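Local coordinates for protein cytochrome P450 RhF (Acinetobacter radioresistens, PDB 6RO8) that probably acts as a heme-thiolate monooxygenase, its chain being the heme domain of a longer, self-sufficient class VII cytochrome P450, at residues D186-E189 with L190-F193. Sequence-based numbering, arbitrary orientation.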
loop_
_atom_site.group_PDB
_atom_site.type_symbol
_atom_site.label_atom_id
_atom_site.label_comp_id
_atom_site.label_asym_id
_atom_site.label_seq_id
_atom_site.Cartn_x
_atom_site.Cartn_y
_atom_site.Cartn_z
ATOM N N ASP A 186 -0.728 -5.450 -22.017
ATOM C CA ASP A 186 0.604 -5.857 -21.581
ATOM C C ASP A 186 0.738 -5.704 -20.071
ATOM O O ASP A 186 0.711 -4.591 -19.540
ATOM C CB ASP A 186 1.684 -5.066 -22.314
ATOM C CG ASP A 186 3.026 -5.790 -22.328
ATOM O OD1 ASP A 186 3.194 -6.756 -21.550
ATOM O OD2 ASP A 186 3.917 -5.383 -23.111
ATOM N N MET A 187 0.844 -6.831 -19.371
ATOM C CA MET A 187 0.870 -6.797 -17.921
ATOM C C MET A 187 2.267 -6.557 -17.388
ATOM O O MET A 187 2.420 -5.962 -16.315
ATOM C CB MET A 187 0.315 -8.098 -17.367
ATOM C CG MET A 187 -1.036 -8.402 -17.932
ATOM S SD MET A 187 -2.318 -8.101 -16.725
ATOM C CE MET A 187 -1.940 -9.434 -15.588
ATOM N N GLN A 188 3.291 -7.019 -18.105
ATOM C CA GLN A 188 4.639 -6.623 -17.732
ATOM C C GLN A 188 4.832 -5.126 -17.938
ATOM O O GLN A 188 5.554 -4.481 -17.165
ATOM C CB GLN A 188 5.671 -7.439 -18.514
ATOM C CG GLN A 188 5.947 -8.839 -17.926
ATOM C CD GLN A 188 6.487 -8.814 -16.484
ATOM O OE1 GLN A 188 7.042 -7.806 -16.026
ATOM N NE2 GLN A 188 6.327 -9.931 -15.768
ATOM N N GLU A 189 4.162 -4.550 -18.940
ATOM C CA GLU A 189 4.220 -3.105 -19.135
ATOM C C GLU A 189 3.446 -2.375 -18.045
ATOM O O GLU A 189 3.915 -1.367 -17.500
ATOM C CB GLU A 189 3.679 -2.743 -20.513
ATOM C CG GLU A 189 4.261 -1.466 -21.093
ATOM C CD GLU A 189 5.752 -1.569 -21.407
ATOM O OE1 GLU A 189 6.295 -2.701 -21.434
ATOM O OE2 GLU A 189 6.382 -0.510 -21.628
ATOM N N LEU A 190 2.247 -2.862 -17.723
ATOM C CA LEU A 190 1.516 -2.310 -16.591
ATOM C C LEU A 190 2.339 -2.411 -15.324
ATOM O O LEU A 190 2.327 -1.500 -14.485
ATOM C CB LEU A 190 0.194 -3.041 -16.409
ATOM C CG LEU A 190 -0.918 -2.450 -17.260
ATOM C CD1 LEU A 190 -1.978 -3.496 -17.532
ATOM C CD2 LEU A 190 -1.493 -1.270 -16.537
ATOM N N ARG A 191 3.074 -3.515 -15.177
ATOM C CA ARG A 191 3.879 -3.701 -13.984
ATOM C C ARG A 191 4.968 -2.637 -13.878
ATOM O O ARG A 191 5.122 -2.002 -12.827
ATOM C CB ARG A 191 4.476 -5.098 -13.971
ATOM C CG ARG A 191 4.920 -5.511 -12.595
ATOM C CD ARG A 191 5.965 -6.585 -12.689
ATOM N NE ARG A 191 6.282 -7.146 -11.380
ATOM C CZ ARG A 191 6.810 -8.353 -11.197
ATOM N NH1 ARG A 191 7.069 -9.132 -12.245
ATOM N NH2 ARG A 191 7.077 -8.781 -9.969
ATOM N N LYS A 192 5.729 -2.407 -14.950
ATOM C CA LYS A 192 6.814 -1.450 -14.778
ATOM C C LYS A 192 6.280 -0.028 -14.647
ATOM O O LYS A 192 6.896 0.798 -13.962
ATOM C CB LYS A 192 7.856 -1.586 -15.896
ATOM C CG LYS A 192 7.355 -1.511 -17.292
ATOM C CD LYS A 192 8.503 -1.747 -18.281
ATOM C CE LYS A 192 9.131 -3.131 -18.097
ATOM N NZ LYS A 192 9.500 -3.744 -19.417
ATOM N N PHE A 193 5.123 0.260 -15.245
ATOM C CA PHE A 193 4.407 1.493 -14.931
ATOM C C PHE A 193 4.249 1.676 -13.422
ATOM O O PHE A 193 4.475 2.774 -12.892
ATOM C CB PHE A 193 3.031 1.483 -15.598
ATOM C CG PHE A 193 3.014 2.070 -16.980
ATOM C CD1 PHE A 193 4.115 2.741 -17.480
ATOM C CD2 PHE A 193 1.891 1.948 -17.784
ATOM C CE1 PHE A 193 4.094 3.285 -18.754
ATOM C CE2 PHE A 193 1.868 2.493 -19.059
ATOM C CZ PHE A 193 2.971 3.160 -19.543
#
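Glu189 and Lys192, three residues apart at the start of helix 187-202, bring their chains past each other at an angle. Glu189 OE1 lies 3.9 Å from Lys192 NZ, a long salt bridge. The lysine CG sits between its main-chain nitrogen and carbonyl carbon (chi1 54°), which lays it against Glu189 O, and bends farther along bring NZ toward the carboxylate. Both chains are long and flexible enough for their charged ends to approach each other over one helical turn. On another flank Gln188 and Arg191 run side by side, pointing the same way. Gln188 NE2 stands 3.7 Å from Arg191 NH1, near the guanidinium plane and at its edge; since both are donors, this is packing, with the amide turned 46° from the guanidinium. The amide oxygen rests against the arginine CD.

Four i to i+4 backbone bonds build the turn from which these side chains spring. The series opens with Leu190 N donating to Asp186 O at 2.9 Å. It closes with Phe193 N on Glu189 O, the straightest of the four at 169°. Asp186 occupies the N-cap, where a carboxylate would probably be favoured by the positive end of the helix dipole.

Farther out, Met187 packs its flexible thioether chain against Leu173, Met174 and Leu177 of helix 170-179. An aromatic ring suits buried Phe193 because it can stack on Phe220 of helix 207-233, while Arg191 offers a flat cation to the indole of Trp169, which Gln188 and Met187 also touch. Nonpolar Leu190 is likewise buried. The helix start is therefore amphipathic: apolar groups seat it in the helical part of the P450 fold, whereas the long Glu189-Lys192 pair probably adds only a weak attraction to a turn already closed by its backbone bonds.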